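Local coordinates for uncharacterized protein YbaA (Shigella flexneri, PDB 2OKQ) that is of unknown function but belongs to the DUF1428 family, forms an assembly of two chains and carries bound sodium ions in the crystal, at residues 41-46 and 89-94; 53-56 and 61-64; 55-60 and 113-118; 68-71 and 77-80; 95-100 and 104-109. All blocks are in the same frame, centred on the assembly; numbering follows the deposited sequence. Where two conformers were deposited one is given.

Contact 1 of 5, residues 41-46 and 89-94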
# COMPACT_ATOMS: atom_id res chain seq x y z
N ASP A 41 0.68 -7.62 17.43
CA ASP A 41 1.23 -6.61 18.35
C ASP A 41 2.73 -6.45 18.18
O ASP A 41 3.23 -5.33 18.15
CB ASP A 41 0.91 -6.97 19.81
CG ASP A 41 -0.50 -6.62 20.19
OD1 ASP A 41 -0.87 -5.43 20.12
OD2 ASP A 41 -1.25 -7.55 20.59
N ALA A 42 3.44 -7.56 18.07
CA ALA A 42 4.88 -7.53 17.86
C ALA A 42 5.20 -6.75 16.59
O ALA A 42 6.13 -5.93 16.56
CB ALA A 42 5.43 -8.95 17.75
N TYR A 43 4.41 -7.00 15.55
CA TYR A 43 4.61 -6.34 14.28
C TYR A 43 4.36 -4.84 14.39
O TYR A 43 5.17 -4.04 13.92
CB TYR A 43 3.71 -6.97 13.20
CG TYR A 43 3.99 -6.39 11.84
CD1 TYR A 43 4.98 -6.93 11.02
CD2 TYR A 43 3.29 -5.27 11.39
CE1 TYR A 43 5.25 -6.38 9.77
CE2 TYR A 43 3.56 -4.71 10.14
CZ TYR A 43 4.54 -5.27 9.34
OH TYR A 43 4.80 -4.71 8.11
N ARG A 44 3.24 -4.47 15.00
CA ARG A 44 2.87 -3.07 15.16
C ARG A 44 3.97 -2.32 15.92
O ARG A 44 4.35 -1.22 15.53
CB ARG A 44 1.51 -2.93 15.84
CG ARG A 44 1.01 -1.49 15.98
CD ARG A 44 -0.46 -1.42 16.38
NE ARG A 44 -0.87 -2.54 17.24
CZ ARG A 44 -2.12 -2.97 17.36
NH1 ARG A 44 -3.10 -2.39 16.68
NH2 ARG A 44 -2.39 -4.00 18.15
N GLU A 45 4.48 -2.94 16.99
CA GLU A 45 5.57 -2.36 17.78
C GLU A 45 6.87 -2.17 16.98
O GLU A 45 7.51 -1.12 17.09
CB GLU A 45 5.87 -3.25 19.00
CG GLU A 45 4.76 -3.33 20.04
CD GLU A 45 4.96 -4.48 21.02
OE1 GLU A 45 6.07 -4.59 21.60
OE2 GLU A 45 4.01 -5.27 21.23
N MET A 46 7.25 -3.17 16.20
CA MET A 46 8.39 -3.05 15.29
C MET A 46 8.23 -1.87 14.33
O MET A 46 9.16 -1.07 14.16
CB MET A 46 8.58 -4.34 14.48
CG MET A 46 9.86 -4.38 13.67
SD MET A 46 9.80 -5.58 12.33
CE MET A 46 8.71 -4.74 11.17
N GLU A 89 -1.71 -13.44 8.33
CA GLU A 89 -2.59 -12.41 7.75
C GLU A 89 -1.75 -11.52 6.85
O GLU A 89 -0.55 -11.41 7.06
CB GLU A 89 -3.18 -11.53 8.84
CG GLU A 89 -4.15 -12.24 9.80
CD GLU A 89 -5.55 -12.39 9.24
OE1 GLU A 89 -5.75 -12.22 8.02
OE2 GLU A 89 -6.46 -12.70 10.04
N VAL A 90 -2.40 -10.87 5.89
CA VAL A 90 -1.71 -10.00 4.93
C VAL A 90 -1.65 -8.58 5.46
O VAL A 90 -2.64 -8.07 5.98
CB VAL A 90 -2.40 -10.01 3.55
CG1 VAL A 90 -1.69 -9.04 2.59
CG2 VAL A 90 -2.38 -11.43 2.96
N VAL A 91 -0.46 -7.96 5.37
CA VAL A 91 -0.32 -6.55 5.70
C VAL A 91 -0.02 -5.80 4.39
O VAL A 91 0.78 -6.26 3.60
CB VAL A 91 0.82 -6.35 6.75
CG1 VAL A 91 1.14 -4.88 6.96
CG2 VAL A 91 0.43 -6.99 8.05
N PHE A 92 -0.68 -4.65 4.20
CA PHE A 92 -0.52 -3.78 3.05
C PHE A 92 0.07 -2.52 3.64
O PHE A 92 -0.52 -1.93 4.54
CB PHE A 92 -1.88 -3.47 2.40
CG PHE A 92 -1.82 -2.58 1.18
CD1 PHE A 92 -1.62 -3.13 -0.09
CD2 PHE A 92 -2.03 -1.21 1.29
CE1 PHE A 92 -1.58 -2.30 -1.22
CE2 PHE A 92 -2.00 -0.36 0.16
CZ PHE A 92 -1.79 -0.91 -1.10
N SER A 93 1.27 -2.13 3.18
CA SER A 93 1.99 -1.01 3.78
C SER A 93 2.73 -0.20 2.72
O SER A 93 3.05 -0.72 1.63
CB SER A 93 3.02 -1.53 4.79
OG SER A 93 2.41 -2.25 5.84
N TRP A 94 3.04 1.05 3.06
CA TRP A 94 3.82 1.87 2.16
C TRP A 94 4.50 3.00 2.91
O TRP A 94 4.14 3.32 4.07
CB TRP A 94 2.96 2.43 1.02
CG TRP A 94 2.02 3.52 1.43
CD1 TRP A 94 2.27 4.86 1.43
CD2 TRP A 94 0.66 3.36 1.87
NE1 TRP A 94 1.17 5.55 1.87
CE2 TRP A 94 0.16 4.65 2.12
CE3 TRP A 94 -0.18 2.25 2.06
CZ2 TRP A 94 -1.16 4.88 2.58
CZ3 TRP A 94 -1.51 2.48 2.52
CH2 TRP A 94 -1.98 3.78 2.77
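Y43, on helix 40-56, reaches across to V91 and S93 on strand 88-97, the two side chains of residues 89-94 that point toward the helix. The backbones lie far apart, 9.9 Å between the CA atoms of Y43 and V91, so a long, rigid side chain is needed to span the gap. The CB of Y43 points toward the strand, and with CG anti to the backbone N (chi1 -175°) the ring carries on in that direction. CB and CG meet nothing on the strand; V35 of strand 27-36 packs against the side chain instead. Farther out, CE2 of Y43 lies 4.0 Å from CG1 of V91. At the tip, OH of Y43 is 3.8 Å from the same CG1 and 4.1 Å from OG of S93, too long for a bond between the two hydroxyls. OH of Y43 is instead hydrogen-bonded to OE1 of E64 on the adjacent strand 61-67. Tyrosine thus suits its place twice over: its ring offers carbon to a branched valine, while its hydroxyl gives a buried partner to a carboxylate oxygen of E64, with the small serine close by.

Contact 2 of 5, residues 53-56 and 61-64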
# COMPACT_ATOMS: atom_id res chain seq x y z
N LEU A 53 12.37 6.56 12.39
CA LEU A 53 13.67 6.49 11.72
C LEU A 53 13.53 6.83 10.25
O LEU A 53 14.26 7.66 9.72
CB LEU A 53 14.34 5.12 11.91
CG LEU A 53 14.73 4.77 13.35
CD1 LEU A 53 15.38 3.41 13.38
CD2 LEU A 53 15.66 5.82 13.93
N PHE A 54 12.55 6.23 9.59
CA PHE A 54 12.30 6.57 8.18
C PHE A 54 12.02 8.05 8.01
O PHE A 54 12.48 8.67 7.07
CB PHE A 54 11.12 5.75 7.64
CG PHE A 54 11.50 4.39 7.14
CD1 PHE A 54 12.28 4.24 5.99
CD2 PHE A 54 11.03 3.25 7.77
CE1 PHE A 54 12.61 2.97 5.50
CE2 PHE A 54 11.35 1.98 7.29
CZ PHE A 54 12.15 1.84 6.16
N LYS A 55 11.24 8.63 8.93
CA LYS A 55 10.93 10.06 8.82
C LYS A 55 12.18 10.91 8.96
O LYS A 55 12.34 11.90 8.26
CB LYS A 55 9.91 10.47 9.89
CG LYS A 55 8.55 9.76 9.79
CD LYS A 55 7.51 10.59 9.05
CE LYS A 55 6.84 11.58 10.00
NZ LYS A 55 5.50 12.00 9.53
N GLU A 56 13.06 10.51 9.87
CA GLU A 56 14.34 11.20 10.08
C GLU A 56 15.14 11.24 8.77
O GLU A 56 15.80 12.23 8.46
CB GLU A 56 15.12 10.48 11.19
CG GLU A 56 16.52 11.01 11.43
CD GLU A 56 17.28 10.17 12.45
OE1 GLU A 56 16.68 9.78 13.47
OE2 GLU A 56 18.47 9.89 12.21
N ARG A 61 5.66 9.83 5.26
CA ARG A 61 4.57 9.14 5.94
C ARG A 61 4.83 7.66 5.85
O ARG A 61 5.37 7.19 4.83
CB ARG A 61 3.24 9.49 5.26
CG ARG A 61 2.00 8.93 5.97
CD ARG A 61 0.77 9.23 5.12
NE ARG A 61 -0.46 8.74 5.74
CZ ARG A 61 -1.55 8.47 5.04
NH1 ARG A 61 -1.53 8.64 3.70
NH2 ARG A 61 -2.64 8.01 5.65
N ILE A 62 4.47 6.92 6.89
CA ILE A 62 4.63 5.46 6.90
C ILE A 62 3.29 4.92 7.34
O ILE A 62 2.76 5.35 8.38
CB ILE A 62 5.72 4.98 7.91
CG1 ILE A 62 7.12 5.41 7.49
CG2 ILE A 62 5.74 3.44 8.00
CD1 ILE A 62 7.48 6.92 7.80
N VAL A 63 2.72 4.02 6.55
CA VAL A 63 1.38 3.49 6.84
C VAL A 63 1.43 1.97 6.79
O VAL A 63 1.98 1.41 5.87
CB VAL A 63 0.30 4.01 5.82
CG1 VAL A 63 -1.07 3.57 6.26
CG2 VAL A 63 0.31 5.55 5.66
N GLU A 64 0.88 1.28 7.79
CA GLU A 64 0.85 -0.17 7.78
C GLU A 64 -0.60 -0.57 8.04
O GLU A 64 -1.19 -0.06 9.00
CB GLU A 64 1.69 -0.73 8.93
CG GLU A 64 3.11 -0.23 8.88
CD GLU A 64 4.07 -1.22 8.32
OE1 GLU A 64 3.67 -2.32 7.89
OE2 GLU A 64 5.27 -0.88 8.32
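The last turn of helix 40-56 stands over the start of strand 61-67, with CA of F54 7.9 Å from CA of I62 and CA of K55 7.0 Å from CA of R61, and only four residues of loop in between. I62 fills this gap. Its CG1 sits beside the backbone N (chi1 -67°) and a bend at chi2 turns the terminal methyl toward the helix. There CD1 of I62 meets two consecutive helix residues, touching CB of F54 at 3.8 Å and CG of K55 at 3.6 Å. CG1 of I62 lies 4.0 Å from the same F54 CB, so the closest touch is at the root of the phenylalanine; its ring runs on to I95 and Y97 of strand 88-97. K55, in the conformer described, slides past I62 in the opposite direction, its chain bent at chi2 and chi3, and carries NZ on to L60 O and the C-terminal carboxylate of E141 of the second subunit. R61 points the other way, extended, with CG2 of V63 over one face of its guanidinium, offset toward the rim; NE pairs with D140 of the second subunit and NH1 with E96. Apolar touching therefore seats helix on strand: isoleucine, branched and long enough to reach two helix residues, suits the space, while the lysine adds methylene carbon and both basic ends go to the subunit interface.

Contact 3 of 5, residues 55-60 and 113-118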
# COMPACT_ATOMS: atom_id res chain seq x y z
N LYS A 55 11.24 8.63 8.93
CA LYS A 55 10.93 10.06 8.82
C LYS A 55 12.18 10.91 8.96
O LYS A 55 12.34 11.90 8.26
CB LYS A 55 9.91 10.47 9.89
CG LYS A 55 8.55 9.76 9.79
CD LYS A 55 7.51 10.59 9.05
CE LYS A 55 6.84 11.58 10.00
NZ LYS A 55 5.50 12.00 9.53
N GLU A 56 13.06 10.51 9.87
CA GLU A 56 14.34 11.20 10.08
C GLU A 56 15.14 11.24 8.77
O GLU A 56 15.80 12.23 8.46
CB GLU A 56 15.12 10.48 11.19
CG GLU A 56 16.52 11.01 11.43
CD GLU A 56 17.28 10.17 12.45
OE1 GLU A 56 16.68 9.78 13.47
OE2 GLU A 56 18.47 9.89 12.21
N PHE A 57 15.05 10.16 8.01
CA PHE A 57 15.80 10.03 6.77
C PHE A 57 15.08 10.60 5.54
O PHE A 57 15.59 10.51 4.43
CB PHE A 57 16.17 8.56 6.55
CG PHE A 57 17.03 7.97 7.65
CD1 PHE A 57 17.93 8.76 8.35
CD2 PHE A 57 16.94 6.63 7.95
CE1 PHE A 57 18.73 8.21 9.37
CE2 PHE A 57 17.74 6.07 8.95
CZ PHE A 57 18.62 6.86 9.66
N GLY A 58 13.92 11.21 5.74
CA GLY A 58 13.27 11.93 4.65
C GLY A 58 11.89 11.41 4.20
O GLY A 58 11.26 12.01 3.31
N ALA A 59 11.45 10.30 4.78
CA ALA A 59 10.08 9.82 4.52
C ALA A 59 9.02 10.80 4.99
O ALA A 59 9.16 11.43 6.05
CB ALA A 59 9.85 8.47 5.17
N LEU A 60 7.94 10.92 4.21
CA LEU A 60 6.84 11.83 4.51
C LEU A 60 5.82 11.14 5.42
O LEU A 60 5.21 11.79 6.28
CB LEU A 60 6.14 12.29 3.23
CG LEU A 60 6.99 13.04 2.22
CD1 LEU A 60 6.28 13.11 0.90
CD2 LEU A 60 7.34 14.46 2.71
N ASP A 113 22.09 1.84 9.53
CA ASP A 113 21.73 2.30 10.87
C ASP A 113 21.70 1.16 11.89
O ASP A 113 20.99 0.18 11.70
CB ASP A 113 20.41 3.09 10.86
CG ASP A 113 20.31 4.08 12.01
OD1 ASP A 113 20.37 3.65 13.18
OD2 ASP A 113 20.20 5.28 11.76
N PRO A 114 22.48 1.29 12.98
CA PRO A 114 22.50 0.25 14.01
C PRO A 114 21.19 0.16 14.76
O PRO A 114 20.90 -0.88 15.34
CB PRO A 114 23.61 0.70 14.96
CG PRO A 114 24.38 1.72 14.22
CD PRO A 114 23.38 2.39 13.33
N ARG A 115 20.40 1.24 14.74
CA ARG A 115 19.07 1.25 15.35
C ARG A 115 18.12 0.25 14.72
O ARG A 115 17.26 -0.30 15.40
CB ARG A 115 18.44 2.65 15.32
CG ARG A 115 18.98 3.60 16.37
CD ARG A 115 18.50 5.03 16.15
NE ARG A 115 19.02 5.61 14.90
CZ ARG A 115 18.82 6.86 14.51
NH1 ARG A 115 18.09 7.69 15.24
NH2 ARG A 115 19.32 7.29 13.36
N MET A 116 18.26 -0.00 13.42
CA MET A 116 17.45 -1.03 12.77
C MET A 116 18.18 -2.36 12.57
O MET A 116 17.58 -3.34 12.13
CB MET A 116 16.82 -0.53 11.46
CG MET A 116 15.48 0.20 11.66
SD MET A 116 14.17 -0.64 12.58
CE MET A 116 13.65 -1.87 11.39
N LYS A 117 19.46 -2.38 12.92
CA LYS A 117 20.20 -3.63 13.01
C LYS A 117 19.71 -4.41 14.22
O LYS A 117 19.53 -5.63 14.16
CB LYS A 117 21.70 -3.37 13.11
CG LYS A 117 22.38 -3.06 11.78
CD LYS A 117 22.67 -4.33 10.95
CE LYS A 117 23.83 -5.15 11.51
NZ LYS A 117 25.15 -4.48 11.33
N GLU A 118 19.49 -3.68 15.32
CA GLU A 118 19.02 -4.26 16.57
C GLU A 118 17.55 -4.68 16.44
O GLU A 118 17.26 -5.75 15.90
CB GLU A 118 19.20 -3.27 17.73
CG GLU A 118 20.65 -2.98 18.10
CD GLU A 118 20.80 -1.69 18.90
OE1 GLU A 118 19.79 -1.19 19.44
OE2 GLU A 118 21.94 -1.17 18.97
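A salt-bridge network of E56, R115 and D113 ties the C-terminal end of helix 40-56 to the N-terminal end of the short, weakly bonded helix 114-118. R115 is the middle member. Its end-on edge faces E56, with NH2 3.0 Å from OE2 in a fairly straight bond (165°) and NH1 3.1 Å from OE1 in a more bent one; the carboxylate is turned 45° against the guanidinium plane. Its side-on edge grips D113, NE lying 2.9 Å from OD1 and NH2 2.7 Å from OD2. NH2 thus serves both acids, which arginine, with several N-H groups in one plane, is well made to do. The bend at chi3 (-65°) turns the guanidinium back alongside the aspartate, edge to edge. Both ends of the network rest on helix-terminal motifs. D113 is the N-cap of helix 114-118: its OD1 also accepts from the backbone N of R115 at 2.9 Å, through the anti lone pair. Helix 40-56 closes in a Schellman motif, in which G58 takes a positive phi that glycine adopts easily, G58 N bonds to K55 O and A59 N to F54 O. CZ of F57, the residue between E56 and this glycine, comes within 3.1 Å of OD2 of D113, which lies at the ring edge, where the positive rim of an aromatic can meet an acid. A106 and K109 also pack against this ring.

Contact 4 of 5, residues 68-71 and 77-80. With NA (sodium ion), chain D.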
# COMPACT_ATOMS: atom_id res chain seq x y z
N SER A 68 -8.46 -6.78 6.61
CA SER A 68 -9.81 -6.65 7.17
C SER A 68 -10.82 -7.39 6.33
O SER A 68 -11.61 -8.20 6.84
CB SER A 68 -10.21 -5.17 7.33
OG SER A 68 -11.63 -5.06 7.41
N ASP A 69 -10.80 -7.12 5.03
CA ASP A 69 -11.73 -7.74 4.08
C ASP A 69 -10.98 -8.03 2.79
O ASP A 69 -11.02 -7.25 1.82
CB ASP A 69 -12.94 -6.83 3.85
CG ASP A 69 -13.94 -7.41 2.85
OD1 ASP A 69 -14.00 -8.66 2.69
OD2 ASP A 69 -14.66 -6.61 2.22
N VAL A 70 -10.34 -9.19 2.77
CA VAL A 70 -9.41 -9.53 1.70
C VAL A 70 -9.94 -10.79 0.99
O VAL A 70 -9.83 -11.90 1.55
CB VAL A 70 -8.00 -9.77 2.23
CG1 VAL A 70 -7.07 -10.17 1.10
CG2 VAL A 70 -7.48 -8.52 2.99
N PRO A 71 -10.54 -10.61 -0.19
CA PRO A 71 -11.14 -11.74 -0.89
C PRO A 71 -10.13 -12.75 -1.40
O PRO A 71 -8.97 -12.42 -1.65
CB PRO A 71 -11.92 -11.09 -2.02
CG PRO A 71 -11.21 -9.77 -2.28
CD PRO A 71 -10.72 -9.34 -0.92
N ASP A 77 -4.62 -13.34 -5.75
CA ASP A 77 -5.21 -12.58 -4.64
C ASP A 77 -4.12 -12.18 -3.68
O ASP A 77 -2.97 -12.59 -3.86
CB ASP A 77 -6.35 -13.35 -3.94
CG ASP A 77 -5.89 -14.64 -3.32
OD1 ASP A 77 -4.88 -14.68 -2.58
OD2 ASP A 77 -6.62 -15.64 -3.54
N PHE A 78 -4.44 -11.39 -2.67
CA PHE A 78 -3.38 -10.88 -1.78
C PHE A 78 -2.66 -11.98 -1.00
O PHE A 78 -1.46 -11.89 -0.75
CB PHE A 78 -3.92 -9.82 -0.83
CG PHE A 78 -3.71 -8.39 -1.32
CD1 PHE A 78 -2.42 -7.85 -1.39
CD2 PHE A 78 -4.80 -7.59 -1.62
CE1 PHE A 78 -2.23 -6.48 -1.81
CE2 PHE A 78 -4.64 -6.27 -2.05
CZ PHE A 78 -3.33 -5.71 -2.13
N ARG A 79 -3.39 -13.01 -0.58
CA ARG A 79 -2.77 -14.13 0.12
C ARG A 79 -1.82 -14.92 -0.79
O ARG A 79 -0.71 -15.27 -0.35
CB ARG A 79 -3.84 -15.04 0.74
CG ARG A 79 -4.56 -14.37 1.91
CD ARG A 79 -5.54 -15.36 2.61
NE ARG A 79 -4.81 -16.39 3.35
CZ ARG A 79 -4.24 -16.19 4.54
NH1 ARG A 79 -4.29 -15.01 5.13
NH2 ARG A 79 -3.58 -17.18 5.13
N MET A 80 -2.22 -15.15 -2.03
CA MET A 80 -1.37 -15.86 -3.00
C MET A 80 -0.10 -15.07 -3.28
O MET A 80 0.99 -15.66 -3.47
CB MET A 80 -2.11 -16.18 -4.30
CG MET A 80 -3.29 -17.15 -4.13
SD MET A 80 -4.30 -17.34 -5.61
CE MET A 80 -3.29 -18.48 -6.56
NA NA D . -6.95 -18.05 -3.75
O HOH W 1 -7.20 -10.36 -2.40
O HOH W 2 -6.63 -13.42 -0.65
O HOH W 3 -5.54 -17.96 -2.10
O HOH W 4 -7.00 -20.29 -4.52
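V70 and F78 cross at about a right angle, and CG1 of V70 rests 3.7 Å from CB of F78. A branched valine suits this spot, since its methyl meets the root of the phenylalanine and leaves the ring to pack elsewhere. Beside this pair P71 O touches CB of D77 at 3.6 Å and receives hydrogen bonds from two waters, at 2.8 and 2.7 Å; the first accepts from F78 N at 3.0 Å, the second, more distantly, from R79 N. Water thus links the first turn of helix 78-81 to a proline carbonyl. D77 is the N-cap of this helix. With CG between the backbone N and the carbonyl carbon (chi1 61°), the carboxylate can divide its work: OD1 accepts from M80 N at 2.8 Å, nearly along its C-O axis, while OD2 binds a sodium ion at 2.4 Å. Two waters complete its ligands with D72 and G73 O, so the ion bridges D77 to the loop between the segments. Helix 78-81 lies beside strand 88-97, where the F78 ring packs on F92; the same ring meets F135 of the second subunit edge to face. D69 pairs antiparallel with a strand of that subunit.

Contact 5 of 5, residues 95-100 and 104-109. With NA (sodium ion), chain C.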
# COMPACT_ATOMS: atom_id res chain seq x y z
N ILE A 95 5.49 3.57 2.24
CA ILE A 95 6.20 4.74 2.77
C ILE A 95 6.25 5.78 1.65
O ILE A 95 6.62 5.46 0.51
CB ILE A 95 7.62 4.34 3.21
CG1 ILE A 95 7.59 3.21 4.25
CG2 ILE A 95 8.37 5.60 3.72
CD1 ILE A 95 8.93 2.69 4.65
N GLU A 96 5.83 7.00 1.96
CA GLU A 96 5.74 8.08 1.00
C GLU A 96 7.01 8.91 1.06
O GLU A 96 7.50 9.18 2.15
CB GLU A 96 4.55 8.96 1.33
CG GLU A 96 3.21 8.16 1.26
CD GLU A 96 1.97 9.02 1.35
OE1 GLU A 96 2.01 10.22 0.98
OE2 GLU A 96 0.91 8.50 1.79
N TYR A 97 7.49 9.33 -0.11
CA TYR A 97 8.74 10.11 -0.24
C TYR A 97 8.52 11.27 -1.21
O TYR A 97 7.67 11.18 -2.12
CB TYR A 97 9.86 9.21 -0.80
CG TYR A 97 10.37 8.18 0.20
CD1 TYR A 97 11.20 8.56 1.25
CD2 TYR A 97 10.02 6.83 0.08
CE1 TYR A 97 11.69 7.62 2.17
CE2 TYR A 97 10.50 5.88 0.97
CZ TYR A 97 11.33 6.30 2.04
OH TYR A 97 11.80 5.40 2.95
N PRO A 98 9.30 12.36 -1.05
CA PRO A 98 9.18 13.49 -1.96
C PRO A 98 9.77 13.24 -3.34
O PRO A 98 9.46 13.97 -4.26
CB PRO A 98 9.94 14.61 -1.22
CG PRO A 98 10.96 13.90 -0.41
CD PRO A 98 10.32 12.58 -0.01
N SER A 99 10.61 12.20 -3.49
CA SER A 99 11.24 11.90 -4.79
C SER A 99 11.92 10.55 -4.68
O SER A 99 12.17 10.09 -3.58
CB SER A 99 12.36 12.91 -5.08
OG SER A 99 13.34 12.87 -4.05
N LYS A 100 12.26 9.97 -5.83
CA LYS A 100 13.05 8.72 -5.84
C LYS A 100 14.40 8.94 -5.18
O LYS A 100 14.90 8.08 -4.47
CB LYS A 100 13.27 8.18 -7.24
CG LYS A 100 13.98 6.81 -7.21
CD LYS A 100 14.01 6.11 -8.58
CE LYS A 100 14.61 4.69 -8.42
NZ LYS A 100 16.07 4.68 -7.89
N ASP A 104 15.89 6.73 -2.26
CA ASP A 104 17.15 5.97 -2.36
C ASP A 104 18.10 6.28 -1.18
O ASP A 104 18.71 5.34 -0.61
CB ASP A 104 17.85 6.26 -3.69
CG ASP A 104 17.10 5.69 -4.89
OD1 ASP A 104 16.29 4.74 -4.74
OD2 ASP A 104 17.31 6.20 -6.00
N ALA A 105 18.24 7.56 -0.87
CA ALA A 105 19.10 8.01 0.27
C ALA A 105 18.61 7.43 1.59
O ALA A 105 19.41 6.90 2.39
CB ALA A 105 19.14 9.52 0.34
N ALA A 106 17.30 7.52 1.82
CA ALA A 106 16.69 6.99 3.04
C ALA A 106 16.95 5.50 3.23
O ALA A 106 17.37 5.08 4.32
CB ALA A 106 15.16 7.30 3.05
N ASN A 107 16.73 4.69 2.19
CA ASN A 107 16.94 3.25 2.26
C ASN A 107 18.41 2.90 2.49
O ASN A 107 18.72 1.99 3.27
CB ASN A 107 16.38 2.53 1.04
CG ASN A 107 14.86 2.57 1.01
OD1 ASN A 107 14.22 2.64 2.06
ND2 ASN A 107 14.29 2.55 -0.18
N GLN A 108 19.32 3.64 1.87
CA GLN A 108 20.74 3.41 2.09
C GLN A 108 21.12 3.66 3.56
O GLN A 108 21.84 2.85 4.18
CB GLN A 108 21.59 4.28 1.17
CG GLN A 108 23.02 3.72 0.95
CD GLN A 108 23.03 2.50 0.04
OE1 GLN A 108 22.68 2.59 -1.13
NE2 GLN A 108 23.42 1.34 0.59
N LYS A 109 20.63 4.77 4.10
CA LYS A 109 20.81 5.13 5.51
C LYS A 109 20.24 4.09 6.46
O LYS A 109 20.92 3.67 7.40
CB LYS A 109 20.19 6.48 5.84
CG LYS A 109 20.87 7.67 5.22
CD LYS A 109 20.10 8.92 5.55
CE LYS A 109 20.68 10.11 4.84
NZ LYS A 109 19.82 11.31 5.03
NA NA C . 21.42 1.79 -2.72
O HOH W 5 11.51 2.75 2.19
O HOH W 6 19.45 3.12 -2.03
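K100 and D104 meet because of their torsions: the lysine leaves with CG turned opposite the backbone N (chi1 -174°), runs extended and bends at its last bond (chi4 -61°), while the aspartate folds back along the helix with CG beside its own N. NZ of K100 then lies 2.7 Å from OD2 of D104, on the syn lone pair, and more weakly 3.2 Å from OD1. This salt bridge lies over an ordinary helical bond, D104 N to K100 O at 2.8 Å, and spans one turn, a spacing that suits a long basic and a short acidic side chain. Deeper in, Y97 at the end of strand 88-97 points its ring toward the helix, where CE1 comes within 3.6 Å of CB of A106; alanine leaves room for the ring to come close. The hydroxyl donates to a water 2.8 Å from OH, lying in the ring plane, and this water donates to OD1 of N107 at 2.7 Å. The amide is turned 84° to the ring, and its ND2 is held by D29. On the outer side OE1 of Q108 binds a sodium ion at 2.2 Å, and a water held by D104 O is also a ligand. S99, as N-cap, opens helix 100-111 soon after the strand, past P98, consistent with the second strand-to-helix connection of a ferredoxin-like fold, with which the antiparallel strand order 2-3-1-4 agrees.

Contact 1 is the buried one; the other four are partly buried. Contacts 1, 2 and 3 follow helix 40-56 along its length, from a tyrosine over the sheet, through apolar packing on strand 61-67, to charged pairing at the helix end. E64 of contact 2 is bonded to Y43 of contact 1. Contact 5 continues strand 88-97 of contact 1, touches contact 2 through F54 with Y97 and R61 with E96, and shares A106 packing with F57 of contact 3. Contact 4 stands apart, about 30 Å from contact 3 between centres, touching contact 1 through F78 and F92; there a small apolar touch is joined by bridging water and a sodium ion bound by the N-cap. Contact 5 too carries a sodium ion.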